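Local coordinates for protein membrane-bound protease PH1510 (Pyrococcus horikoshii, PDB 6M4B) that cleaves proteins such as a stomatin homolog, preferentially near hydrophobic or aromatic residues, as a membrane-bound serine protease, here represented by its dimeric N-terminal protease domain, at residues D174-K186 against V196-L208. The protein carries 1 engineered substitution. Sequence-based numbering, arbitrary orientation.
Sequences DINELLKKSNGMK and VTLNFTNVEVRYL
A chi1 of -174° swings the Asn183 carboxamide away from its own backbone N and from the end of helix 175-182 across to Phe200 and Thr201, while Phe200, its CG anti to the carbonyl carbon (chi1 -68°), brings its ring against Leu179. The amide bridges two neighbours: OD1 accepts from Phe200 N at 2.8 Å in a nearly straight bond, the donor standing above the carbonyl plane, and ND2 gives a hydrogen to Thr201 OG1 at 2.9 Å. The Leu179 and Phe200 side chains cross at about a right angle, setting CD2 over the ring centre, 3.7 Å from the centroid, a CH-pi contact. Leu198 CB lies toward the rim of the opposite face, and Ser182 CB meets the edge in plane. The other branch of Leu179 reaches strand 204-207, CD1 lying 3.7 Å from Val205 CG2 and tip to tip with Val203 CG1. Within the type II turn Ser182-Met185 and at its end the backbones pair: Gly184 N bonds Leu198 O at 2.8 Å, and Leu198 N bonds Met185 O at 2.8 Å. An alanine in place of Asn183 would remove both side-chain bonds, and is likely to leave Phe200 N without this acceptor and Thr201 OG1 without this donor. Phe200 and Val203 also touch Val10 of strand 9-16, and Ile175 touches Ile43 of strand 41-47. The contact thus fastens the last helix of this ClpP/crotonase-type domain to the returning chain and its strand 204-207, outermost in this chain's parallel sheet: with both ends of the Asn183 amide engaged, its flip is fixed and residues 199-201 are held to the helix end, while Leu179 packs against the strand.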
ATOM      1  N   ASP A 174     -16.660   1.466 -25.811  1.00 37.98           N
ATOM      2  CA  ASP A 174     -17.226   0.213 -25.317  1.00 41.87           C
ATOM      3  C   ASP A 174     -16.158  -0.839 -25.111  1.00 37.93           C
ATOM      4  O   ASP A 174     -14.978  -0.578 -25.343  1.00 40.14           O
ATOM      5  CB  ASP A 174     -18.311  -0.342 -26.286  1.00 48.73           C
ATOM      6  CG  ASP A 174     -17.814  -0.455 -27.734  1.00 51.75           C
ATOM      7  OD1 ASP A 174     -16.611  -0.725 -27.968  1.00 43.75           O
ATOM      8  OD2 ASP A 174     -18.641  -0.255 -28.647  1.00 56.00           O
ATOM      9  N   ILE A 175     -16.593  -1.978 -24.584  1.00 37.06           N
ATOM     10  CA  ILE A 175     -15.720  -3.061 -24.283  1.00 42.24           C
ATOM     11  C   ILE A 175     -14.878  -3.439 -25.495  1.00 39.04           C
ATOM     12  O   ILE A 175     -13.680  -3.622 -25.392  1.00 37.03           O
ATOM     13  CB  ILE A 175     -16.480  -4.265 -23.699  1.00 42.93           C
ATOM     14  CG1 ILE A 175     -17.006  -3.983 -22.267  1.00 49.86           C
ATOM     15  CG2 ILE A 175     -15.558  -5.469 -23.624  1.00 47.48           C
ATOM     16  CD1 ILE A 175     -15.927  -3.681 -21.221  1.00 50.99           C
ATOM     17  N   ASN A 176     -15.496  -3.538 -26.642  1.00 42.01           N
ATOM     18  CA  ASN A 176     -14.781  -3.936 -27.854  1.00 40.56           C
ATOM     19  C   ASN A 176     -13.666  -2.923 -28.267  1.00 39.79           C
ATOM     20  O   ASN A 176     -12.545  -3.328 -28.611  1.00 38.03           O
ATOM     21  CB  ASN A 176     -15.818  -4.115 -28.967  1.00 46.03           C
ATOM     22  CG  ASN A 176     -15.320  -4.969 -30.129  1.00 55.71           C
ATOM     23  OD1 ASN A 176     -15.554  -6.216 -30.206  1.00 52.85           O
ATOM     24  ND2 ASN A 176     -14.641  -4.303 -31.059  1.00 56.28           N
ATOM     25  N   GLU A 177     -13.960  -1.616 -28.208  1.00 40.07           N
ATOM     26  CA  GLU A 177     -12.921  -0.612 -28.478  1.00 42.26           C
ATOM     27  C   GLU A 177     -11.828  -0.671 -27.365  1.00 37.03           C
ATOM     28  O   GLU A 177     -10.657  -0.518 -27.655  1.00 34.81           O
ATOM     29  CB  GLU A 177     -13.502   0.806 -28.683  1.00 44.34           C
ATOM     30  CG  GLU A 177     -12.497   1.712 -29.390  1.00 51.79           C
ATOM     31  CD  GLU A 177     -12.945   3.182 -29.655  1.00 61.26           C
ATOM     32  OE1 GLU A 177     -13.553   3.880 -28.808  1.00 52.24           O
ATOM     33  OE2 GLU A 177     -12.590   3.685 -30.740  1.00 71.64           O
ATOM     34  N   LEU A 178     -12.210  -0.941 -26.114  1.00 35.80           N
ATOM     35  CA  LEU A 178     -11.227  -1.055 -25.005  1.00 39.05           C
ATOM     36  C   LEU A 178     -10.216  -2.198 -25.276  1.00 37.61           C
ATOM     37  O   LEU A 178      -8.979  -1.965 -25.316  1.00 34.92           O
ATOM     38  CB  LEU A 178     -11.929  -1.219 -23.643  1.00 37.31           C
ATOM     39  CG  LEU A 178     -11.080  -1.324 -22.350  1.00 36.43           C
ATOM     40  CD1 LEU A 178     -11.933  -1.083 -21.133  1.00 37.90           C
ATOM     41  CD2 LEU A 178     -10.461  -2.705 -22.190  1.00 43.29           C
ATOM     42  N   LEU A 179     -10.766  -3.359 -25.606  1.00 39.02           N
ATOM     43  CA  LEU A 179      -9.976  -4.530 -26.039  1.00 41.71           C
ATOM     44  C   LEU A 179      -9.078  -4.231 -27.197  1.00 39.81           C
ATOM     45  O   LEU A 179      -7.883  -4.505 -27.133  1.00 40.23           O
ATOM     46  CB  LEU A 179     -10.871  -5.718 -26.372  1.00 39.48           C
ATOM     47  CG  LEU A 179     -11.645  -6.271 -25.151  1.00 42.54           C
ATOM     48  CD1 LEU A 179     -12.678  -7.310 -25.631  1.00 44.30           C
ATOM     49  CD2 LEU A 179     -10.751  -6.863 -24.073  1.00 45.40           C
ATOM     50  N   LYS A 180      -9.603  -3.568 -28.210  1.00 40.74           N
ATOM     51  CA  LYS A 180      -8.806  -3.246 -29.392  1.00 42.67           C
ATOM     52  C   LYS A 180      -7.628  -2.325 -29.089  1.00 39.76           C
ATOM     53  O   LYS A 180      -6.502  -2.585 -29.494  1.00 36.47           O
ATOM     54  CB  LYS A 180      -9.738  -2.649 -30.441  1.00 53.76           C
ATOM     55  CG  LYS A 180      -9.173  -2.352 -31.819  1.00 61.73           C
ATOM     56  CD  LYS A 180     -10.288  -1.716 -32.682  1.00 68.84           C
ATOM     57  CE  LYS A 180      -9.825  -0.536 -33.545  1.00 79.72           C
ATOM     58  NZ  LYS A 180      -9.302  -0.961 -34.871  1.00 97.91           N
ATOM     59  N   LYS A 181      -7.867  -1.214 -28.407  1.00 40.18           N
ATOM     60  CA  LYS A 181      -6.762  -0.248 -28.106  1.00 37.45           C
ATOM     61  C   LYS A 181      -5.819  -0.720 -26.999  1.00 38.04           C
ATOM     62  O   LYS A 181      -4.669  -0.247 -26.922  1.00 36.19           O
ATOM     63  CB  LYS A 181      -7.346   1.097 -27.693  1.00 44.55           C
ATOM     64  CG  LYS A 181      -8.073   1.819 -28.822  1.00 50.86           C
ATOM     65  CD  LYS A 181      -8.938   2.949 -28.287  1.00 56.78           C
ATOM     66  CE  LYS A 181      -9.165   4.037 -29.322  1.00 55.27           C
ATOM     67  NZ  LYS A 181      -9.579   5.305 -28.673  1.00 59.44           N
ATOM     68  N   SER A 182      -6.315  -1.598 -26.121  1.00 34.64           N
ATOM     69  CA  SER A 182      -5.504  -2.109 -25.010  1.00 38.47           C
ATOM     70  C   SER A 182      -4.607  -3.251 -25.467  1.00 41.00           C
ATOM     71  O   SER A 182      -3.603  -3.581 -24.791  1.00 29.32           O
ATOM     72  CB  SER A 182      -6.363  -2.571 -23.850  1.00 38.67           C
ATOM     73  OG  SER A 182      -7.016  -1.469 -23.250  1.00 38.72           O
ATOM     74  N   ASN A 183      -4.960  -3.870 -26.596  1.00 43.88           N
ATOM     75  CA  ASN A 183      -4.238  -5.057 -27.076  1.00 39.57           C
ATOM     76  C   ASN A 183      -2.801  -4.729 -27.365  1.00 35.34           C
ATOM     77  O   ASN A 183      -2.542  -3.793 -28.078  1.00 40.31           O
ATOM     78  CB  ASN A 183      -4.897  -5.562 -28.367  1.00 42.93           C
ATOM     79  CG  ASN A 183      -4.313  -6.857 -28.850  1.00 37.39           C
ATOM     80  OD1 ASN A 183      -3.794  -7.652 -28.076  1.00 36.98           O
ATOM     81  ND2 ASN A 183      -4.473  -7.111 -30.106  1.00 37.47           N
ATOM     82  N   GLY A 184      -1.872  -5.495 -26.823  1.00 38.41           N
ATOM     83  CA  GLY A 184      -0.422  -5.253 -26.975  1.00 38.75           C
ATOM     84  C   GLY A 184       0.220  -4.253 -26.002  1.00 43.22           C
ATOM     85  O   GLY A 184       1.428  -4.029 -26.078  1.00 41.65           O
ATOM     86  N   MET A 185      -0.564  -3.636 -25.114  1.00 44.87           N
ATOM     87  CA  MET A 185       0.052  -2.776 -24.120  1.00 48.69           C
ATOM     88  C   MET A 185       0.457  -3.553 -22.859  1.00 42.36           C
ATOM     89  O   MET A 185      -0.120  -4.606 -22.514  1.00 41.62           O
ATOM     90  CB  MET A 185      -0.616  -1.375 -23.981  1.00 56.82           C
ATOM     91  CG  MET A 185      -2.054  -1.182 -23.650  1.00 55.01           C
ATOM     92  SD  MET A 185      -2.366   0.581 -23.417  1.00 48.94           S
ATOM     93  CE  MET A 185      -2.636   1.504 -24.955  1.00 47.33           C
ATOM     94  N   LYS A 186       1.567  -3.122 -22.271  1.00 36.07           N
ATOM     95  CA  LYS A 186       2.009  -3.646 -20.987  1.00 38.26           C
ATOM     96  C   LYS A 186       1.186  -3.104 -19.838  1.00 34.96           C
ATOM     97  O   LYS A 186       0.732  -1.981 -19.856  1.00 34.06           O
ATOM     98  CB  LYS A 186       3.471  -3.312 -20.734  1.00 45.22           C
ATOM     99  CG  LYS A 186       4.368  -3.791 -21.854  1.00 49.57           C
ATOM    100  CD  LYS A 186       5.843  -3.665 -21.537  1.00 55.09           C
ATOM    101  CE  LYS A 186       6.506  -5.026 -21.495  1.00 63.78           C
ATOM    102  NZ  LYS A 186       7.890  -4.875 -22.010  1.00 67.39           N
ATOM    103  N   VAL A 196       3.275  -7.686 -17.691  1.00 47.72           N
ATOM    104  CA  VAL A 196       2.616  -8.528 -18.688  1.00 46.23           C
ATOM    105  C   VAL A 196       2.112  -7.735 -19.885  1.00 39.61           C
ATOM    106  O   VAL A 196       1.536  -6.684 -19.720  1.00 42.69           O
ATOM    107  CB  VAL A 196       1.417  -9.282 -18.003  1.00 47.15           C
ATOM    108  CG1 VAL A 196       0.583 -10.026 -19.015  1.00 56.83           C
ATOM    109  CG2 VAL A 196       1.937 -10.286 -16.993  1.00 50.88           C
ATOM    110  N   THR A 197       2.295  -8.254 -21.096  1.00 42.82           N
ATOM    111  CA  THR A 197       1.706  -7.670 -22.316  1.00 44.02           C
ATOM    112  C   THR A 197       0.293  -8.222 -22.504  1.00 40.35           C
ATOM    113  O   THR A 197       0.117  -9.406 -22.500  1.00 43.03           O
ATOM    114  CB  THR A 197       2.599  -7.919 -23.552  1.00 47.10           C
ATOM    115  OG1 THR A 197       3.859  -7.280 -23.353  1.00 42.39           O
ATOM    116  CG2 THR A 197       1.968  -7.322 -24.852  1.00 44.14           C
ATOM    117  N   LEU A 198      -0.708  -7.357 -22.634  1.00 39.68           N
ATOM    118  CA  LEU A 198      -2.078  -7.803 -22.731  1.00 38.46           C
ATOM    119  C   LEU A 198      -2.331  -8.361 -24.138  1.00 41.77           C
ATOM    120  O   LEU A 198      -1.928  -7.760 -25.152  1.00 44.44           O
ATOM    121  CB  LEU A 198      -3.050  -6.667 -22.459  1.00 38.44           C
ATOM    122  CG  LEU A 198      -2.988  -6.066 -21.046  1.00 40.88           C
ATOM    123  CD1 LEU A 198      -3.765  -4.770 -20.995  1.00 39.95           C
ATOM    124  CD2 LEU A 198      -3.514  -7.051 -20.027  1.00 39.29           C
ATOM    125  N   ASN A 199      -2.974  -9.508 -24.212  1.00 40.41           N
ATOM    126  CA  ASN A 199      -3.248 -10.141 -25.499  1.00 41.62           C
ATOM    127  C   ASN A 199      -4.709 -10.283 -25.685  1.00 36.54           C
ATOM    128  O   ASN A 199      -5.359 -11.156 -25.081  1.00 35.35           O
ATOM    129  CB  ASN A 199      -2.590 -11.489 -25.566  1.00 44.15           C
ATOM    130  CG  ASN A 199      -3.049 -12.303 -26.763  1.00 43.51           C
ATOM    131  OD1 ASN A 199      -3.626 -11.803 -27.724  1.00 44.70           O
ATOM    132  ND2 ASN A 199      -2.781 -13.587 -26.688  1.00 47.38           N
ATOM    133  N   PHE A 200      -5.244  -9.388 -26.504  1.00 35.65           N
ATOM    134  CA  PHE A 200      -6.676  -9.334 -26.691  1.00 35.18           C
ATOM    135  C   PHE A 200      -7.080  -9.498 -28.135  1.00 33.77           C
ATOM    136  O   PHE A 200      -8.198  -9.176 -28.523  1.00 37.53           O
ATOM    137  CB  PHE A 200      -7.224  -7.972 -26.213  1.00 39.16           C
ATOM    138  CG  PHE A 200      -7.143  -7.731 -24.713  1.00 36.93           C
ATOM    139  CD1 PHE A 200      -7.348  -8.764 -23.764  1.00 41.01           C
ATOM    140  CD2 PHE A 200      -6.986  -6.461 -24.264  1.00 40.00           C
ATOM    141  CE1 PHE A 200      -7.341  -8.485 -22.420  1.00 44.36           C
ATOM    142  CE2 PHE A 200      -6.971  -6.170 -22.913  1.00 36.89           C
ATOM    143  CZ  PHE A 200      -7.155  -7.163 -22.002  1.00 43.15           C
ATOM    144  N   THR A 201      -6.204 -10.042 -28.940  1.00 34.63           N
ATOM    145  CA  THR A 201      -6.513 -10.200 -30.345  1.00 39.59           C
ATOM    146  C   THR A 201      -7.777 -11.051 -30.565  1.00 40.05           C
ATOM    147  O   THR A 201      -8.673 -10.629 -31.259  1.00 43.58           O
ATOM    148  CB  THR A 201      -5.301 -10.794 -31.028  1.00 41.64           C
ATOM    149  OG1 THR A 201      -4.175  -9.957 -30.705  1.00 36.58           O
ATOM    150  CG2 THR A 201      -5.533 -10.891 -32.571  1.00 43.06           C
ATOM    151  N   ASN A 202      -7.863 -12.200 -29.910  1.00 43.39           N
ATOM    152  CA  ASN A 202      -9.068 -13.043 -29.944  1.00 42.72           C
ATOM    153  C   ASN A 202      -9.383 -13.495 -28.572  1.00 38.20           C
ATOM    154  O   ASN A 202      -8.631 -14.287 -27.982  1.00 40.68           O
ATOM    155  CB  ASN A 202      -8.833 -14.258 -30.828  1.00 40.19           C
ATOM    156  CG  ASN A 202      -8.737 -13.868 -32.270  1.00 42.09           C
ATOM    157  OD1 ASN A 202      -7.676 -13.888 -32.876  1.00 48.98           O
ATOM    158  ND2 ASN A 202      -9.850 -13.428 -32.808  1.00 41.82           N
ATOM    159  N   VAL A 203     -10.473 -12.986 -28.034  1.00 40.54           N
ATOM    160  CA  VAL A 203     -10.754 -13.165 -26.622  1.00 43.28           C
ATOM    161  C   VAL A 203     -12.233 -13.427 -26.402  1.00 42.80           C
ATOM    162  O   VAL A 203     -13.033 -12.991 -27.177  1.00 46.68           O
ATOM    163  CB  VAL A 203     -10.233 -11.961 -25.860  1.00 47.55           C
ATOM    164  CG1 VAL A 203     -10.825 -10.693 -26.395  1.00 57.40           C
ATOM    165  CG2 VAL A 203     -10.605 -12.077 -24.419  1.00 61.41           C
ATOM    166  N   GLU A 204     -12.571 -14.257 -25.413  1.00 48.40           N
ATOM    167  CA  GLU A 204     -13.964 -14.518 -25.064  1.00 49.77           C
ATOM    168  C   GLU A 204     -14.349 -13.647 -23.912  1.00 46.83           C
ATOM    169  O   GLU A 204     -13.868 -13.837 -22.821  1.00 48.18           O
ATOM    170  CB  GLU A 204     -14.175 -15.985 -24.700  1.00 54.61           C
ATOM    171  CG  GLU A 204     -13.979 -16.902 -25.904  1.00 67.70           C
ATOM    172  CD  GLU A 204     -14.048 -18.383 -25.575  1.00 71.55           C
ATOM    173  OE1 GLU A 204     -15.052 -18.776 -24.912  1.00 74.05           O
ATOM    174  OE2 GLU A 204     -13.119 -19.128 -26.034  1.00 64.10           O
ATOM    175  N   VAL A 205     -15.233 -12.696 -24.153  1.00 48.32           N
ATOM    176  CA  VAL A 205     -15.704 -11.815 -23.101  1.00 49.45           C
ATOM    177  C   VAL A 205     -16.775 -12.552 -22.300  1.00 52.41           C
ATOM    178  O   VAL A 205     -17.685 -13.064 -22.882  1.00 63.07           O
ATOM    179  CB  VAL A 205     -16.291 -10.549 -23.697  1.00 48.47           C
ATOM    180  CG1 VAL A 205     -16.850  -9.651 -22.590  1.00 54.05           C
ATOM    181  CG2 VAL A 205     -15.224  -9.823 -24.524  1.00 49.30           C
ATOM    182  N   ARG A 206     -16.643 -12.633 -20.980  1.00 53.04           N
ATOM    183  CA  ARG A 206     -17.693 -13.195 -20.098  1.00 54.29           C
ATOM    184  C   ARG A 206     -18.072 -12.208 -18.994  1.00 49.97           C
ATOM    185  O   ARG A 206     -17.205 -11.617 -18.380  1.00 54.47           O
ATOM    186  CB  ARG A 206     -17.224 -14.490 -19.460  1.00 52.15           C
ATOM    187  CG  ARG A 206     -16.930 -15.600 -20.444  1.00 55.43           C
ATOM    188  CD  ARG A 206     -16.446 -16.820 -19.688  1.00 69.72           C
ATOM    189  NE  ARG A 206     -16.275 -17.987 -20.560  1.00 80.41           N
ATOM    190  CZ  ARG A 206     -15.670 -19.115 -20.199  1.00 79.68           C
ATOM    191  NH1 ARG A 206     -15.557 -20.105 -21.074  1.00 80.69           N
ATOM    192  NH2 ARG A 206     -15.167 -19.259 -18.973  1.00 73.45           N
ATOM    193  N   TYR A 207     -19.357 -12.006 -18.770  1.00 48.65           N
ATOM    194  CA  TYR A 207     -19.855 -11.040 -17.781  1.00 50.12           C
ATOM    195  C   TYR A 207     -20.047 -11.747 -16.458  1.00 48.93           C
ATOM    196  O   TYR A 207     -20.544 -12.832 -16.423  1.00 55.97           O
ATOM    197  CB  TYR A 207     -21.115 -10.296 -18.292  1.00 50.73           C
ATOM    198  CG  TYR A 207     -20.773  -9.299 -19.388  1.00 47.28           C
ATOM    199  CD1 TYR A 207     -20.525  -9.727 -20.673  1.00 51.99           C
ATOM    200  CD2 TYR A 207     -20.625  -7.913 -19.117  1.00 55.60           C
ATOM    201  CE1 TYR A 207     -20.155  -8.828 -21.690  1.00 57.63           C
ATOM    202  CE2 TYR A 207     -20.273  -6.999 -20.135  1.00 56.75           C
ATOM    203  CZ  TYR A 207     -20.021  -7.464 -21.417  1.00 56.54           C
ATOM    204  OH  TYR A 207     -19.662  -6.643 -22.489  1.00 65.56           O
ATOM    205  N   LEU A 208     -19.564 -11.155 -15.378  1.00 47.89           N
ATOM    206  CA  LEU A 208     -19.804 -11.682 -14.053  1.00 58.76           C
ATOM    207  C   LEU A 208     -20.908 -10.865 -13.468  1.00 62.83           C
ATOM    208  O   LEU A 208     -20.914  -9.623 -13.595  1.00 61.97           O
ATOM    209  CB  LEU A 208     -18.575 -11.565 -13.154  1.00 60.12           C
ATOM    210  CG  LEU A 208     -17.404 -12.418 -13.602  1.00 59.16           C
ATOM    211  CD1 LEU A 208     -16.206 -12.065 -12.766  1.00 62.01           C
ATOM    212  CD2 LEU A 208     -17.725 -13.906 -13.493  1.00 63.72           C
TER